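Local coordinates for protein 361aa long hypothetical D-aminopeptidase (Pyrococcus horikoshii, PDB 2DRH) that is of unproven function but belongs to peptidase family S58 and is probably an aminopeptidase, at residues G186-I191 / V319-I324. Residues are numbered along the deposited sequence; the frame is centred on the assembly and turned at random.
Sequences GSASRI and VEEAII
R190 reaches from strand 184-193 to E321 on helix 309-328 and forms a salt bridge with it. The R190 chain leaves CB with CG anti to the carbonyl carbon, bends at chi2 (-62°), then runs toward the helix. R190 NE forms a salt bridge with E317, four residues before E321 on the same helix. R190 CZ lies 3.2 Å from E321 OE1, because both terminal nitrogens turn toward that one oxygen. R190 NH2 is 2.7 Å from E321 OE1 and meets the anti lone pair. R190 NH1 is 2.9 Å from the same E321 OE1 but comes from above the carboxylate plane. Both nitrogens go to one oxygen, and the guanidinium and carboxylate planes stand 49° apart, so the pair is neither two-oxygen nor flat. R190 NH1 also donates to S189 O at 2.9 Å. R190 NH2 donates to the carbonyl of I10 as well. These bonds fix the rotation of the guanidinium. A leucine in place of R190 would probably leave the buried E321 carboxylate, and that of E317, without this positive partner. E321 OE2 is held by N19 and N325.

Toward the G186 end of the strand, small residues let strand and helix come close. A188 CB sits 4.0 Å from E321 CD, and A322 CB rests 3.8 Å from S187 CA. G186 CA makes a CA-H...O contact with A322 O at 3.2 Å. The strand backbone lies directly against the helix carbonyl here, with no side chain between.

The short axes come within 5.7 Å and run roughly antiparallel, at 147° between their directions. The contact is buried packing of helix 309-328 on a beta sheet. Strand 184-193 pairs with strand 198-207, where V205 also touches A322. V319 and I323 pack on strand 240-246 and helix 252-268.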
ATOM      1  N   GLY A 186      20.750 -19.706   3.996  1.00 18.80           N
ATOM      2  CA  GLY A 186      21.973 -18.945   4.180  1.00 17.69           C
ATOM      3  C   GLY A 186      21.738 -17.976   5.328  1.00 18.58           C
ATOM      4  O   GLY A 186      20.600 -17.593   5.581  1.00 17.99           O
ATOM      5  N   SER A 187      22.784 -17.578   6.042  1.00 18.47           N
ATOM      6  CA  SER A 187      22.586 -16.650   7.148  1.00 19.26           C
ATOM      7  C   SER A 187      23.830 -15.830   7.459  1.00 19.64           C
ATOM      8  O   SER A 187      24.948 -16.196   7.091  1.00 18.50           O
ATOM      9  CB  SER A 187      22.136 -17.405   8.404  1.00 17.50           C
ATOM     10  OG  SER A 187      21.513 -16.519   9.329  1.00 20.44           O
ATOM     11  N   ALA A 188      23.622 -14.704   8.127  1.00 21.19           N
ATOM     12  CA  ALA A 188      24.717 -13.819   8.491  1.00 21.36           C
ATOM     13  C   ALA A 188      24.179 -12.735   9.404  1.00 21.16           C
ATOM     14  O   ALA A 188      22.971 -12.522   9.470  1.00 21.11           O
ATOM     15  CB  ALA A 188      25.340 -13.196   7.237  1.00 20.71           C
ATOM     16  N   SER A 189      25.075 -12.053  10.108  1.00 20.80           N
ATOM     17  CA  SER A 189      24.667 -10.988  11.011  1.00 22.53           C
ATOM     18  C   SER A 189      25.687  -9.865  10.975  1.00 23.70           C
ATOM     19  O   SER A 189      26.813 -10.050  10.517  1.00 24.94           O
ATOM     20  CB  SER A 189      24.546 -11.512  12.445  1.00 22.11           C
ATOM     21  OG  SER A 189      25.817 -11.851  12.964  1.00 23.15           O
ATOM     22  N   ARG A 190      25.277  -8.697  11.454  1.00 24.55           N
ATOM     23  CA  ARG A 190      26.148  -7.530  11.494  1.00 24.36           C
ATOM     24  C   ARG A 190      25.900  -6.778  12.786  1.00 25.30           C
ATOM     25  O   ARG A 190      24.781  -6.762  13.297  1.00 24.91           O
ATOM     26  CB  ARG A 190      25.865  -6.605  10.306  1.00 24.20           C
ATOM     27  CG  ARG A 190      26.365  -7.131   8.974  1.00 25.48           C
ATOM     28  CD  ARG A 190      27.883  -7.284   8.977  1.00 25.14           C
ATOM     29  NE  ARG A 190      28.404  -7.634   7.658  1.00 25.94           N
ATOM     30  CZ  ARG A 190      28.362  -8.851   7.124  1.00 25.78           C
ATOM     31  NH1 ARG A 190      27.824  -9.865   7.791  1.00 23.10           N
ATOM     32  NH2 ARG A 190      28.867  -9.052   5.913  1.00 26.24           N
ATOM     33  N   ILE A 191      26.954  -6.160  13.311  1.00 27.29           N
ATOM     34  CA  ILE A 191      26.871  -5.383  14.542  1.00 26.48           C
ATOM     35  C   ILE A 191      27.006  -3.918  14.168  1.00 25.89           C
ATOM     36  O   ILE A 191      27.816  -3.577  13.311  1.00 27.29           O
ATOM     37  CB  ILE A 191      28.018  -5.749  15.509  1.00 28.01           C
ATOM     38  CG1 ILE A 191      27.920  -7.225  15.899  1.00 28.82           C
ATOM     39  CG2 ILE A 191      27.972  -4.859  16.742  1.00 27.63           C
ATOM     40  CD1 ILE A 191      26.640  -7.584  16.619  1.00 29.15           C
ATOM     41  N   VAL A 319      21.844  -9.455   4.378  1.00 19.09           N
ATOM     42  CA  VAL A 319      21.132 -10.172   3.321  1.00 20.17           C
ATOM     43  C   VAL A 319      22.072 -10.584   2.198  1.00 17.55           C
ATOM     44  O   VAL A 319      22.059 -11.730   1.779  1.00 19.72           O
ATOM     45  CB  VAL A 319      19.978  -9.321   2.730  1.00 19.91           C
ATOM     46  CG1 VAL A 319      19.432  -9.978   1.436  1.00 19.40           C
ATOM     47  CG2 VAL A 319      18.856  -9.197   3.755  1.00 17.53           C
ATOM     48  N   GLU A 320      22.901  -9.660   1.722  1.00 19.20           N
ATOM     49  CA  GLU A 320      23.821  -9.982   0.635  1.00 19.81           C
ATOM     50  C   GLU A 320      24.721 -11.160   0.987  1.00 20.71           C
ATOM     51  O   GLU A 320      24.857 -12.096   0.195  1.00 17.48           O
ATOM     52  CB  GLU A 320      24.683  -8.770   0.254  1.00 20.20           C
ATOM     53  CG  GLU A 320      25.574  -9.016  -0.969  1.00 20.71           C
ATOM     54  CD  GLU A 320      26.400  -7.798  -1.378  1.00 22.90           C
ATOM     55  OE1 GLU A 320      25.988  -6.653  -1.070  1.00 25.39           O
ATOM     56  OE2 GLU A 320      27.454  -7.987  -2.028  1.00 20.20           O
ATOM     57  N   GLU A 321      25.340 -11.123   2.167  1.00 20.05           N
ATOM     58  CA  GLU A 321      26.206 -12.220   2.540  1.00 19.76           C
ATOM     59  C   GLU A 321      25.389 -13.486   2.776  1.00 19.63           C
ATOM     60  O   GLU A 321      25.803 -14.576   2.378  1.00 19.73           O
ATOM     61  CB  GLU A 321      27.028 -11.893   3.796  1.00 22.50           C
ATOM     62  CG  GLU A 321      28.281 -12.776   3.919  1.00 22.81           C
ATOM     63  CD  GLU A 321      28.865 -12.827   5.326  1.00 26.41           C
ATOM     64  OE1 GLU A 321      29.074 -11.759   5.940  1.00 27.80           O
ATOM     65  OE2 GLU A 321      29.123 -13.948   5.813  1.00 26.85           O
ATOM     66  N   ALA A 322      24.229 -13.344   3.415  1.00 18.50           N
ATOM     67  CA  ALA A 322      23.380 -14.499   3.694  1.00 19.91           C
ATOM     68  C   ALA A 322      23.036 -15.252   2.410  1.00 20.09           C
ATOM     69  O   ALA A 322      22.971 -16.485   2.411  1.00 22.63           O
ATOM     70  CB  ALA A 322      22.107 -14.067   4.401  1.00 16.51           C
ATOM     71  N   ILE A 323      22.813 -14.517   1.325  1.00 19.71           N
ATOM     72  CA  ILE A 323      22.490 -15.140   0.048  1.00 19.30           C
ATOM     73  C   ILE A 323      23.694 -15.928  -0.444  1.00 21.22           C
ATOM     74  O   ILE A 323      23.571 -17.095  -0.818  1.00 21.54           O
ATOM     75  CB  ILE A 323      22.098 -14.089  -1.016  1.00 19.19           C
ATOM     76  CG1 ILE A 323      20.761 -13.446  -0.633  1.00 18.55           C
ATOM     77  CG2 ILE A 323      22.009 -14.745  -2.402  1.00 17.44           C
ATOM     78  CD1 ILE A 323      20.347 -12.288  -1.522  1.00 16.34           C
ATOM     79  N   ILE A 324      24.862 -15.291  -0.434  1.00 20.27           N
ATOM     80  CA  ILE A 324      26.077 -15.961  -0.877  1.00 22.48           C
ATOM     81  C   ILE A 324      26.347 -17.213  -0.026  1.00 23.19           C
ATOM     82  O   ILE A 324      26.640 -18.288  -0.567  1.00 22.78           O
ATOM     83  CB  ILE A 324      27.295 -15.000  -0.815  1.00 22.85           C
ATOM     84  CG1 ILE A 324      27.058 -13.809  -1.749  1.00 22.27           C
ATOM     85  CG2 ILE A 324      28.572 -15.735  -1.187  1.00 22.71           C
ATOM     86  CD1 ILE A 324      26.648 -14.191  -3.170  1.00 24.73           C
TER